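Local coordinates for trehalose-6-phosphate phosphatase-related protein (Thermoplasma acidophilum, PDB 1U02) that removes the phosphate from trehalose 6-phosphate with the help of magnesium, releasing free trehalose at the end of trehalose biosynthesis, at residues I16-E21 and G105-R110; L116-L121 and G148-E153; S30-L35 and L56-N61; P173-G178 and D192-K197. All coordinates share one frame; numbering follows the deposited sequence.

How the contacts relate
From the N terminus, the chain leaves strand 3-7 and enters loop 16-21, which contact 1 ties to strand 107-111, closing a loop of more than eighty residues. Contact 3 is nested inside it: helix 26-38 meets loop 56-61 across a shorter excursion that takes in strand 40-44 and helix 49-55. Contact 2 follows in series and pairs strands 114-118 and 151-155 around helix 127-141. It touches contact 1 directly, since Arg107 O probably accepts from His118 N. Contact 4 closes last, joining strands 174-178 and 194-198 around helix 181-188. Contact 4 lies within the eight-stranded sheet, contact 3 packs on its flank, contact 2 lies in the four-stranded sheet, and contact 1 bridges the two.

Contact 1. Residues I16-E21 and G105-R110; sequences IMNPEE and GLRIYR
This is a polar surface contact between two parts of the fold: Met17, Asn18, Pro19 and Glu20, in the loop after strand 3-7, meet Arg107 and Tyr109 on an outermost strand of the four-stranded antiparallel sheet. The guanidinium of Arg107 does most of the work. Its NH2 donates to Met17 O at 2.8 Å, and its NH1 reaches the same Met17 O at 2.9 Å, so one carbonyl oxygen takes both end nitrogens. NH1 also donates to Asn18 OD1 at 2.9 Å, coming from above the amide plane, with the two flat groups turned 81° apart. The Arg107 chain bends at chi3 (-66°), which turns NE off the line of the extended CG-CD part. Beside this grip, the selenium of Met17, a selenomethionine here, lies 3.6 Å from Arg107 NH2.

Tyr109 OH donates to Glu20 OE1 at 2.8 Å, meeting the carboxylate from above its plane, while OE1 sits at the edge of the ring. Pro19 CG packs at 3.8 Å from Tyr109 CZ. A water joins the carboxylate to the guanidinium, donating to Glu20 OE2 at 2.7 Å and accepting from Arg107 NH1. Behind the contact, Pro19 O is bound by Arg47, and Asp9, Pro14 and Ser22 of the same loop bind a sodium ion.

The contact is held mainly by polar bonds, with Pro19 packed against Tyr109. Arg107 NH1 and Glu20 OE1, 4.6 Å apart, do not touch, yet these nearby opposite charges would probably stabilise each other's charged forms.

Contact 2. Residues L116-L121 and G148-E153; sequences LYHLGL and GKMIIE
Leu116 lies opposite Glu153 in a non-hydrogen-bonded antiparallel pair; its CG packs 3.8 Å from Ile151 CG2 and its CD1 3.6 Å from Glu153 OE2. Tyr117 pairs with Ile152 through both backbone bonds, Tyr117 N to Ile152 O at 2.8 Å and Ile152 N to Tyr117 O at 3.0 Å, and its hydroxyl is bound by Thr96. His118 turns back to the face of Leu116, its CG anti to the backbone N (chi1 -159°). Ile151 CD1 lies over one face of the imidazole, though their exact spacing is doubtful, and Met150 runs alongside, with CB 3.8 Å from His118 CE1. In the ring plane, His118 ND1 accepts from Gly120 N at 2.9 Å. An alanine at His118 would probably leave Gly120 N without this acceptor and open a gap beside Met150 and Ile151 CD1. Leu119 N then donates to Met150 O at 2.8 Å, adding a third backbone bond beyond the Tyr117-Ile152 pair. Tyr117 and Ile152 face helix 127-141, where both touch Ile134, while His118 reaches Met17 and Pro19 of the loop after strand 3-7. Such a helix-backed antiparallel sheet is consistent with the cap domain of HAD phosphatases.

Contact 3. Residues S30-L35 and L56-N61; sequences SLISDL and LPLDIN
Leu58 N donates to Leu56 O at 2.7 Å, closing an inverse gamma turn about Pro57 in the loop that leaves helix 49-55, and the two leucines it joins both lean on Ile32 of helix 26-38. This is helix-to-loop packing on the flank of the alpha/beta core of this HAD-family phosphatase. A second inverse gamma turn follows around Asp59, held by a weak bond from Ile60 N to Leu58 O at 3.0 Å. The two kinks bring Leu56, Leu58 and Ile60 round the same helix residue.

No hydrogen bond crosses between the segments; methyl groups carry the contact. With CG anti to the carbonyl carbon (chi1 -59°), Leu58 brings CG toward the helix, and its CD1 branch meets both CB and CG2 of Ile32 at 3.5 Å, the two side chains crossing at about a right angle. Leu56 CD2 and Ile60 CG2 lie farther off, each 4.3 Å from Ile32 CG2. Ile32 also touches Leu6 of strand 3-7, and Leu56 touches Ile43 of strand 40-44, so the cluster continues into the central sheet. The next residue adds a backbone atom: Ser33 N lies 3.7 Å from Leu58 CD1, while Ser33 CB stands 4.4 Å from Leu58 CD2.

Contact 4. Residues P173-G178 and D192-K197; sequences PAIIAG and DALTIK
Four backbone hydrogen bonds join Ala174-Gly178 to Leu194-Ile196 as neighbouring parallel strands, their directions 16° apart. The shortest is Ile196 N to Ile176 O at 2.7 Å, with Leu194 N to Ala174 O at 2.9 Å before it. In the other direction Ile176 N donates to Leu194 O at 3.0 Å and Gly178 N to Ile196 O at 3.1 Å, so each strand both gives and receives.

On one face of the sheet Ile175 lies beside Leu194, pointing the same way, with CG1 4.1 Å from Leu194 CB. Its other branch, anti to the backbone N, brings CG2 to 3.7 Å from Ile196 CD1. An alanine at Ile175 would probably leave Ile196 CD1 without this neighbour and open a gap beside Leu194. Further along the same face, Ala177 CB and Ile196 CB are 3.9 Å apart. The other face holds Ile176, whose CD1 packs 3.9 Å from Ala193 CB.

Gly178 stands at the C-terminal end of its strand, just before the magnesium ligand Asp179, so the pairing probably helps to position that end. The two strands belong to a beta-alpha-beta unit whose helix 181-188 sets Phe187 against Ile176 and Thr195. Strand 3-7, which carries Asp7, hydrogen-bonds to Ile175 and Ala177, and beyond Ile196 the sheet ends at strand 207-209 with Phe207 and Val209.

Contact 1. Residues I16-E21 and G105-R110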
loop_
_atom_site.group_PDB
_atom_site.type_symbol
_atom_site.label_atom_id
_atom_site.label_comp_id
_atom_site.label_asym_id
_atom_site.label_seq_id
_atom_site.Cartn_x
_atom_site.Cartn_y
_atom_site.Cartn_z
ATOM N N ILE A 16 4.296 -4.373 -11.207
ATOM C CA ILE A 16 4.461 -4.218 -12.648
ATOM C C ILE A 16 4.983 -2.824 -12.992
ATOM O O ILE A 16 4.975 -1.920 -12.149
ATOM C CB ILE A 16 3.135 -4.469 -13.400
ATOM C CG1 ILE A 16 2.032 -3.569 -12.842
ATOM C CG2 ILE A 16 2.732 -5.944 -13.271
ATOM C CD1 ILE A 16 0.715 -3.718 -13.566
HETATM N N MSE A 17 5.435 -2.651 -14.230
HETATM C CA MSE A 17 5.977 -1.364 -14.657
HETATM C C MSE A 17 4.918 -0.258 -14.748
HETATM O O MSE A 17 5.238 0.920 -14.597
HETATM C CB MSE A 17 6.687 -1.504 -16.008
HETATM C CG MSE A 17 7.421 -0.238 -16.442
HETATM SE SE MSE A 17 8.809 0.291 -15.182
HETATM C CE MSE A 17 10.323 -0.586 -16.011
ATOM N N ASN A 18 3.669 -0.642 -15.009
ATOM C CA ASN A 18 2.560 0.312 -15.111
ATOM C C ASN A 18 1.593 0.091 -13.933
ATOM O O ASN A 18 0.555 -0.556 -14.079
ATOM C CB ASN A 18 1.814 0.121 -16.439
ATOM C CG ASN A 18 2.704 0.349 -17.660
ATOM O OD1 ASN A 18 3.861 0.756 -17.536
ATOM N ND2 ASN A 18 2.160 0.087 -18.847
ATOM N N PRO A 19 1.921 0.646 -12.754
ATOM C CA PRO A 19 1.083 0.495 -11.557
ATOM C C PRO A 19 -0.381 0.906 -11.667
ATOM O O PRO A 19 -1.214 0.459 -10.879
ATOM C CB PRO A 19 1.844 1.292 -10.489
ATOM C CG PRO A 19 2.613 2.311 -11.287
ATOM C CD PRO A 19 3.085 1.506 -12.479
ATOM N N GLU A 20 -0.709 1.741 -12.642
ATOM C CA GLU A 20 -2.097 2.165 -12.790
ATOM C C GLU A 20 -2.986 1.039 -13.327
ATOM O O GLU A 20 -4.210 1.117 -13.253
ATOM C CB GLU A 20 -2.189 3.371 -13.733
ATOM C CG GLU A 20 -1.847 3.057 -15.192
ATOM C CD GLU A 20 -0.352 3.060 -15.484
ATOM O OE1 GLU A 20 0.465 3.135 -14.537
ATOM O OE2 GLU A 20 0.007 2.985 -16.678
ATOM N N GLU A 21 -2.363 -0.003 -13.866
ATOM C CA GLU A 21 -3.094 -1.129 -14.451
ATOM C C GLU A 21 -3.382 -2.280 -13.482
ATOM O O GLU A 21 -4.012 -3.262 -13.860
ATOM C CB GLU A 21 -2.299 -1.693 -15.637
ATOM C CG GLU A 21 -1.975 -0.687 -16.743
ATOM C CD GLU A 21 -1.164 -1.311 -17.870
ATOM O OE1 GLU A 21 -1.011 -2.550 -17.870
ATOM O OE2 GLU A 21 -0.683 -0.574 -18.758
ATOM N N GLY A 105 9.863 10.454 -19.662
ATOM C CA GLY A 105 9.839 9.097 -19.144
ATOM C C GLY A 105 9.286 9.098 -17.733
ATOM O O GLY A 105 8.670 8.125 -17.293
ATOM N N LEU A 106 9.520 10.194 -17.020
ATOM C CA LEU A 106 9.015 10.347 -15.665
ATOM C C LEU A 106 7.491 10.287 -15.708
ATOM O O LEU A 106 6.860 10.861 -16.601
ATOM C CB LEU A 106 9.434 11.701 -15.081
ATOM C CG LEU A 106 8.776 12.091 -13.749
ATOM C CD1 LEU A 106 9.244 11.145 -12.656
ATOM C CD2 LEU A 106 9.118 13.535 -13.393
ATOM N N ARG A 107 6.909 9.581 -14.746
ATOM C CA ARG A 107 5.456 9.476 -14.647
ATOM C C ARG A 107 5.066 9.992 -13.266
ATOM O O ARG A 107 5.736 9.697 -12.271
ATOM C CB ARG A 107 5.010 8.022 -14.827
ATOM C CG ARG A 107 5.087 7.540 -16.275
ATOM C CD ARG A 107 4.780 6.053 -16.393
ATOM N NE ARG A 107 5.795 5.235 -15.735
ATOM C CZ ARG A 107 5.760 3.907 -15.675
ATOM N NH1 ARG A 107 4.751 3.242 -16.232
ATOM N NH2 ARG A 107 6.738 3.243 -15.067
ATOM N N ILE A 108 3.997 10.774 -13.206
ATOM C CA ILE A 108 3.548 11.337 -11.940
ATOM C C ILE A 108 2.119 10.882 -11.662
ATOM O O ILE A 108 1.212 11.128 -12.451
ATOM C CB ILE A 108 3.628 12.887 -11.978
ATOM C CG1 ILE A 108 5.084 13.321 -12.184
ATOM C CG2 ILE A 108 3.113 13.485 -10.673
ATOM C CD1 ILE A 108 5.271 14.817 -12.412
ATOM N N TYR A 109 1.936 10.199 -10.541
ATOM C CA TYR A 109 0.626 9.697 -10.157
ATOM C C TYR A 109 0.092 10.545 -9.016
ATOM O O TYR A 109 0.616 10.518 -7.903
ATOM C CB TYR A 109 0.740 8.237 -9.734
ATOM C CG TYR A 109 1.221 7.343 -10.853
ATOM C CD1 TYR A 109 0.317 6.706 -11.699
ATOM C CD2 TYR A 109 2.580 7.135 -11.065
ATOM C CE1 TYR A 109 0.757 5.874 -12.733
ATOM C CE2 TYR A 109 3.033 6.305 -12.094
ATOM C CZ TYR A 109 2.117 5.678 -12.923
ATOM O OH TYR A 109 2.564 4.853 -13.939
ATOM N N ARG A 110 -0.954 11.304 -9.315
ATOM C CA ARG A 110 -1.574 12.189 -8.346
ATOM C C ARG A 110 -2.615 11.493 -7.486
ATOM O O ARG A 110 -3.427 10.720 -7.986
ATOM C CB ARG A 110 -2.228 13.367 -9.074
ATOM C CG ARG A 110 -2.980 14.317 -8.167
ATOM C CD ARG A 110 -3.698 15.373 -8.986
ATOM N NE ARG A 110 -4.275 16.422 -8.152
ATOM C CZ ARG A 110 -4.845 17.524 -8.630
ATOM N NH1 ARG A 110 -4.917 17.721 -9.942
ATOM N NH2 ARG A 110 -5.342 18.430 -7.796
HETATM O O HOH W 1 2.354 3.926 -17.493
#

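Contact 2. Residues L116-L121 and G148-E153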
loop_
_atom_site.group_PDB
_atom_site.type_symbol
_atom_site.label_atom_id
_atom_site.label_comp_id
_atom_site.label_asym_id
_atom_site.label_seq_id
_atom_site.Cartn_x
_atom_site.Cartn_y
_atom_site.Cartn_z
ATOM N N LEU A 116 3.146 10.416 -6.305
ATOM C CA LEU A 116 4.167 9.415 -6.544
ATOM C C LEU A 116 4.887 9.668 -7.865
ATOM O O LEU A 116 4.253 9.805 -8.913
ATOM C CB LEU A 116 3.508 8.028 -6.528
ATOM C CG LEU A 116 4.349 6.754 -6.652
ATOM C CD1 LEU A 116 3.576 5.573 -6.070
ATOM C CD2 LEU A 116 4.687 6.509 -8.108
ATOM N N TYR A 117 6.211 9.755 -7.800
ATOM C CA TYR A 117 7.022 9.976 -8.987
ATOM C C TYR A 117 7.651 8.633 -9.349
ATOM O O TYR A 117 8.394 8.055 -8.549
ATOM C CB TYR A 117 8.106 11.023 -8.694
ATOM C CG TYR A 117 7.540 12.359 -8.257
ATOM C CD1 TYR A 117 7.263 13.365 -9.185
ATOM C CD2 TYR A 117 7.226 12.594 -6.923
ATOM C CE1 TYR A 117 6.682 14.575 -8.791
ATOM C CE2 TYR A 117 6.646 13.793 -6.514
ATOM C CZ TYR A 117 6.375 14.778 -7.448
ATOM O OH TYR A 117 5.798 15.955 -7.033
ATOM N N HIS A 118 7.329 8.126 -10.538
ATOM C CA HIS A 118 7.867 6.844 -10.984
ATOM C C HIS A 118 8.995 7.111 -11.971
ATOM O O HIS A 118 8.785 7.713 -13.027
ATOM C CB HIS A 118 6.776 6.003 -11.656
ATOM C CG HIS A 118 7.075 4.533 -11.687
ATOM N ND1 HIS A 118 8.257 4.020 -12.183
ATOM C CD2 HIS A 118 6.352 3.467 -11.268
ATOM C CE1 HIS A 118 8.249 2.703 -12.063
ATOM N NE2 HIS A 118 7.104 2.343 -11.508
ATOM N N LEU A 119 10.194 6.662 -11.622
ATOM C CA LEU A 119 11.356 6.877 -12.477
ATOM C C LEU A 119 11.681 5.690 -13.374
ATOM O O LEU A 119 12.706 5.684 -14.042
ATOM C CB LEU A 119 12.585 7.216 -11.618
ATOM C CG LEU A 119 12.620 8.606 -10.962
ATOM C CD1 LEU A 119 11.470 8.753 -9.982
ATOM C CD2 LEU A 119 13.959 8.806 -10.249
ATOM N N GLY A 120 10.802 4.697 -13.395
ATOM C CA GLY A 120 11.038 3.508 -14.194
ATOM C C GLY A 120 11.384 3.682 -15.665
ATOM O O GLY A 120 12.289 3.019 -16.171
ATOM N N LEU A 121 10.684 4.569 -16.358
ATOM C CA LEU A 121 10.930 4.767 -17.787
ATOM C C LEU A 121 11.895 5.900 -18.073
ATOM O O LEU A 121 12.226 6.174 -19.224
ATOM C CB LEU A 121 9.609 5.051 -18.499
ATOM C CG LEU A 121 8.487 4.029 -18.296
ATOM C CD1 LEU A 121 7.220 4.537 -18.974
ATOM C CD2 LEU A 121 8.905 2.684 -18.860
ATOM N N GLY A 148 11.459 4.259 -2.842
ATOM C CA GLY A 148 11.222 2.847 -3.084
ATOM C C GLY A 148 11.956 2.391 -4.332
ATOM O O GLY A 148 12.900 3.045 -4.774
ATOM N N LYS A 149 11.534 1.268 -4.903
ATOM C CA LYS A 149 12.171 0.766 -6.112
ATOM C C LYS A 149 11.639 1.508 -7.340
ATOM O O LYS A 149 10.495 1.317 -7.741
ATOM C CB LYS A 149 11.931 -0.740 -6.248
ATOM C CG LYS A 149 12.569 -1.545 -5.120
ATOM C CD LYS A 149 12.735 -3.014 -5.482
ATOM C CE LYS A 149 13.364 -3.793 -4.330
ATOM N NZ LYS A 149 14.625 -3.158 -3.832
HETATM N N MSE A 150 12.479 2.360 -7.923
HETATM C CA MSE A 150 12.106 3.150 -9.097
HETATM C C MSE A 150 11.040 4.162 -8.708
HETATM O O MSE A 150 10.443 4.799 -9.573
HETATM C CB MSE A 150 11.532 2.261 -10.202
HETATM C CG MSE A 150 12.455 1.173 -10.701
HETATM SE SE MSE A 150 11.644 0.258 -12.202
HETATM C CE MSE A 150 10.139 -0.532 -11.290
ATOM N N ILE A 151 10.820 4.306 -7.406
ATOM C CA ILE A 151 9.794 5.199 -6.886
ATOM C C ILE A 151 10.240 6.189 -5.818
ATOM O O ILE A 151 11.047 5.864 -4.953
ATOM C CB ILE A 151 8.642 4.379 -6.253
ATOM C CG1 ILE A 151 7.956 3.535 -7.323
ATOM C CG2 ILE A 151 7.643 5.302 -5.573
ATOM C CD1 ILE A 151 7.330 4.358 -8.391
ATOM N N ILE A 152 9.691 7.397 -5.893
ATOM C CA ILE A 152 9.933 8.435 -4.906
ATOM C C ILE A 152 8.545 9.027 -4.669
ATOM O O ILE A 152 7.905 9.517 -5.596
ATOM C CB ILE A 152 10.886 9.540 -5.410
ATOM C CG1 ILE A 152 12.258 8.941 -5.740
ATOM C CG2 ILE A 152 11.043 10.611 -4.324
ATOM C CD1 ILE A 152 13.272 9.966 -6.212
ATOM N N GLU A 153 8.075 8.968 -3.431
ATOM C CA GLU A 153 6.745 9.472 -3.133
ATOM C C GLU A 153 6.722 10.507 -2.024
ATOM O O GLU A 153 7.413 10.365 -1.011
ATOM C CB GLU A 153 5.816 8.308 -2.744
ATOM C CG GLU A 153 4.356 8.717 -2.540
ATOM C CD GLU A 153 3.441 7.552 -2.164
ATOM O OE1 GLU A 153 3.538 7.044 -1.028
ATOM O OE2 GLU A 153 2.621 7.143 -3.010
#

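Contact 3. Residues S30-L35 and L56-N61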
loop_
_atom_site.group_PDB
_atom_site.type_symbol
_atom_site.label_atom_id
_atom_site.label_comp_id
_atom_site.label_asym_id
_atom_site.label_seq_id
_atom_site.Cartn_x
_atom_site.Cartn_y
_atom_site.Cartn_z
ATOM N N SER A 30 -12.662 -13.394 -6.574
ATOM C CA SER A 30 -13.339 -14.541 -5.965
ATOM C C SER A 30 -12.723 -14.882 -4.604
ATOM O O SER A 30 -13.440 -15.077 -3.618
ATOM C CB SER A 30 -13.252 -15.749 -6.907
ATOM O OG SER A 30 -13.704 -16.941 -6.283
ATOM N N LEU A 31 -11.393 -14.940 -4.557
ATOM C CA LEU A 31 -10.667 -15.260 -3.328
ATOM C C LEU A 31 -10.969 -14.307 -2.179
ATOM O O LEU A 31 -11.262 -14.736 -1.065
ATOM C CB LEU A 31 -9.161 -15.241 -3.585
ATOM C CG LEU A 31 -8.512 -16.485 -4.181
ATOM C CD1 LEU A 31 -7.067 -16.166 -4.531
ATOM C CD2 LEU A 31 -8.584 -17.638 -3.183
ATOM N N ILE A 32 -10.885 -13.009 -2.449
ATOM C CA ILE A 32 -11.133 -12.012 -1.416
ATOM C C ILE A 32 -12.616 -11.958 -1.074
ATOM O O ILE A 32 -12.984 -11.769 0.086
ATOM C CB ILE A 32 -10.618 -10.618 -1.860
ATOM C CG1 ILE A 32 -9.105 -10.685 -2.104
ATOM C CG2 ILE A 32 -10.907 -9.583 -0.787
ATOM C CD1 ILE A 32 -8.309 -11.121 -0.879
ATOM N N SER A 33 -13.460 -12.132 -2.086
ATOM C CA SER A 33 -14.904 -12.138 -1.884
ATOM C C SER A 33 -15.245 -13.215 -0.854
ATOM O O SER A 33 -16.002 -12.972 0.084
ATOM C CB SER A 33 -15.624 -12.436 -3.205
ATOM O OG SER A 33 -17.022 -12.566 -3.005
ATOM N N ASP A 34 -14.669 -14.403 -1.028
ATOM C CA ASP A 34 -14.909 -15.511 -0.104
ATOM C C ASP A 34 -14.307 -15.228 1.262
ATOM O O ASP A 34 -14.965 -15.375 2.290
ATOM C CB ASP A 34 -14.298 -16.808 -0.640
ATOM C CG ASP A 34 -15.043 -17.361 -1.833
ATOM O OD1 ASP A 34 -16.162 -16.885 -2.117
ATOM O OD2 ASP A 34 -14.508 -18.287 -2.480
ATOM N N LEU A 35 -13.045 -14.817 1.267
ATOM C CA LEU A 35 -12.334 -14.533 2.502
ATOM C C LEU A 35 -13.026 -13.521 3.421
ATOM O O LEU A 35 -13.103 -13.734 4.631
ATOM C CB LEU A 35 -10.924 -14.043 2.171
ATOM C CG LEU A 35 -9.941 -13.886 3.332
ATOM C CD1 LEU A 35 -9.581 -15.255 3.898
ATOM C CD2 LEU A 35 -8.695 -13.169 2.840
ATOM N N LEU A 56 -10.165 -3.214 -6.574
ATOM C CA LEU A 56 -10.818 -4.317 -5.872
ATOM C C LEU A 56 -12.176 -3.841 -5.349
ATOM O O LEU A 56 -12.332 -3.613 -4.148
ATOM C CB LEU A 56 -9.932 -4.722 -4.691
ATOM C CG LEU A 56 -10.174 -6.002 -3.903
ATOM C CD1 LEU A 56 -9.782 -7.190 -4.771
ATOM C CD2 LEU A 56 -9.331 -5.987 -2.622
ATOM N N PRO A 57 -13.180 -3.726 -6.230
ATOM C CA PRO A 57 -14.515 -3.261 -5.823
ATOM C C PRO A 57 -15.349 -4.218 -4.975
ATOM O O PRO A 57 -16.470 -4.579 -5.341
ATOM C CB PRO A 57 -15.175 -2.914 -7.158
ATOM C CG PRO A 57 -14.614 -3.949 -8.086
ATOM C CD PRO A 57 -13.149 -4.094 -7.660
ATOM N N LEU A 58 -14.799 -4.605 -3.827
ATOM C CA LEU A 58 -15.475 -5.518 -2.914
ATOM C C LEU A 58 -15.772 -4.819 -1.598
ATOM O O LEU A 58 -15.196 -3.773 -1.288
ATOM C CB LEU A 58 -14.595 -6.740 -2.625
ATOM C CG LEU A 58 -14.172 -7.605 -3.812
ATOM C CD1 LEU A 58 -13.182 -8.660 -3.337
ATOM C CD2 LEU A 58 -15.397 -8.248 -4.444
ATOM N N ASP A 59 -16.663 -5.419 -0.821
ATOM C CA ASP A 59 -17.039 -4.872 0.471
ATOM C C ASP A 59 -16.022 -5.287 1.530
ATOM O O ASP A 59 -16.212 -6.283 2.232
ATOM C CB ASP A 59 -18.438 -5.368 0.856
ATOM C CG ASP A 59 -18.863 -4.907 2.235
ATOM O OD1 ASP A 59 -18.685 -3.708 2.547
ATOM O OD2 ASP A 59 -19.385 -5.746 3.002
ATOM N N ILE A 60 -14.928 -4.538 1.619
ATOM C CA ILE A 60 -13.882 -4.809 2.599
ATOM C C ILE A 60 -13.362 -3.493 3.147
ATOM O O ILE A 60 -13.562 -2.445 2.539
ATOM C CB ILE A 60 -12.674 -5.584 1.992
ATOM C CG1 ILE A 60 -12.395 -5.112 0.564
ATOM C CG2 ILE A 60 -12.931 -7.082 2.041
ATOM C CD1 ILE A 60 -11.785 -3.756 0.466
ATOM N N ASN A 61 -12.700 -3.555 4.298
ATOM C CA ASN A 61 -12.131 -2.365 4.911
ATOM C C ASN A 61 -10.726 -2.138 4.377
ATOM O O ASN A 61 -10.097 -3.052 3.839
ATOM C CB ASN A 61 -12.091 -2.509 6.435
ATOM C CG ASN A 61 -13.477 -2.482 7.056
ATOM O OD1 ASN A 61 -14.340 -1.715 6.634
ATOM N ND2 ASN A 61 -13.689 -3.311 8.070
#

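Contact 4. Residues P173-G178 and D192-K197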
loop_
_atom_site.group_PDB
_atom_site.type_symbol
_atom_site.label_atom_id
_atom_site.label_comp_id
_atom_site.label_asym_id
_atom_site.label_seq_id
_atom_site.Cartn_x
_atom_site.Cartn_y
_atom_site.Cartn_z
ATOM N N PRO A 173 -5.916 -11.569 17.818
ATOM C CA PRO A 173 -5.205 -12.448 16.885
ATOM C C PRO A 173 -5.372 -11.960 15.450
ATOM O O PRO A 173 -6.461 -11.546 15.049
ATOM C CB PRO A 173 -5.875 -13.800 17.110
ATOM C CG PRO A 173 -6.238 -13.745 18.567
ATOM C CD PRO A 173 -6.813 -12.349 18.690
ATOM N N ALA A 174 -4.300 -12.010 14.671
ATOM C CA ALA A 174 -4.396 -11.555 13.294
ATOM C C ALA A 174 -3.331 -12.135 12.384
ATOM O O ALA A 174 -2.318 -12.678 12.833
ATOM C CB ALA A 174 -4.329 -10.028 13.249
ATOM N N ILE A 175 -3.599 -12.033 11.088
ATOM C CA ILE A 175 -2.677 -12.475 10.057
ATOM C C ILE A 175 -2.270 -11.187 9.358
ATOM O O ILE A 175 -3.114 -10.321 9.105
ATOM C CB ILE A 175 -3.363 -13.421 9.041
ATOM C CG1 ILE A 175 -3.755 -14.735 9.729
ATOM C CG2 ILE A 175 -2.429 -13.702 7.876
ATOM C CD1 ILE A 175 -4.516 -15.705 8.833
ATOM N N ILE A 176 -0.981 -11.041 9.079
ATOM C CA ILE A 176 -0.478 -9.851 8.402
ATOM C C ILE A 176 0.487 -10.293 7.312
ATOM O O ILE A 176 1.482 -10.966 7.590
ATOM C CB ILE A 176 0.242 -8.902 9.394
ATOM C CG1 ILE A 176 -0.715 -8.511 10.527
ATOM C CG2 ILE A 176 0.720 -7.653 8.664
ATOM C CD1 ILE A 176 -0.056 -7.741 11.666
ATOM N N ALA A 177 0.188 -9.918 6.070
ATOM C CA ALA A 177 1.011 -10.296 4.925
ATOM C C ALA A 177 1.497 -9.089 4.127
ATOM O O ALA A 177 0.737 -8.153 3.875
ATOM C CB ALA A 177 0.221 -11.229 4.020
ATOM N N GLY A 178 2.763 -9.126 3.723
ATOM C CA GLY A 178 3.340 -8.028 2.961
ATOM C C GLY A 178 4.603 -8.469 2.247
ATOM O O GLY A 178 5.125 -9.547 2.538
ATOM N N ASP A 192 3.505 -10.407 17.433
ATOM C CA ASP A 192 2.724 -11.459 18.067
ATOM C C ASP A 192 1.671 -12.012 17.106
ATOM O O ASP A 192 0.916 -12.919 17.451
ATOM C CB ASP A 192 2.044 -10.935 19.337
ATOM C CG ASP A 192 1.038 -9.833 19.054
ATOM O OD1 ASP A 192 1.432 -8.786 18.499
ATOM O OD2 ASP A 192 -0.149 -10.014 19.395
ATOM N N ALA A 193 1.626 -11.468 15.895
ATOM C CA ALA A 193 0.657 -11.912 14.901
ATOM C C ALA A 193 1.263 -12.922 13.934
ATOM O O ALA A 193 2.478 -13.129 13.915
ATOM C CB ALA A 193 0.117 -10.709 14.128
ATOM N N LEU A 194 0.410 -13.557 13.136
ATOM C CA LEU A 194 0.870 -14.527 12.149
ATOM C C LEU A 194 1.346 -13.714 10.950
ATOM O O LEU A 194 0.566 -13.381 10.052
ATOM C CB LEU A 194 -0.272 -15.464 11.743
ATOM C CG LEU A 194 0.114 -16.789 11.070
ATOM C CD1 LEU A 194 -1.128 -17.653 10.892
ATOM C CD2 LEU A 194 0.781 -16.532 9.730
ATOM N N THR A 195 2.633 -13.387 10.957
ATOM C CA THR A 195 3.245 -12.592 9.903
ATOM C C THR A 195 3.664 -13.434 8.701
ATOM O O THR A 195 4.296 -14.480 8.850
ATOM C CB THR A 195 4.463 -11.836 10.462
ATOM O OG1 THR A 195 5.295 -12.751 11.191
ATOM C CG2 THR A 195 4.005 -10.723 11.403
ATOM N N ILE A 196 3.315 -12.964 7.506
ATOM C CA ILE A 196 3.631 -13.680 6.274
ATOM C C ILE A 196 4.393 -12.793 5.292
ATOM O O ILE A 196 3.885 -11.762 4.846
ATOM C CB ILE A 196 2.339 -14.173 5.579
ATOM C CG1 ILE A 196 1.527 -15.054 6.530
ATOM C CG2 ILE A 196 2.688 -14.921 4.307
ATOM C CD1 ILE A 196 0.175 -15.456 5.970
ATOM N N LYS A 197 5.608 -13.200 4.945
ATOM C CA LYS A 197 6.421 -12.434 4.007
ATOM C C LYS A 197 6.255 -12.998 2.602
ATOM O O LYS A 197 6.272 -14.213 2.409
ATOM C CB LYS A 197 7.896 -12.498 4.411
ATOM C CG LYS A 197 8.877 -11.862 3.423
ATOM C CD LYS A 197 8.793 -10.340 3.424
ATOM C CE LYS A 197 9.962 -9.715 2.667
ATOM N NZ LYS A 197 10.057 -10.216 1.274
#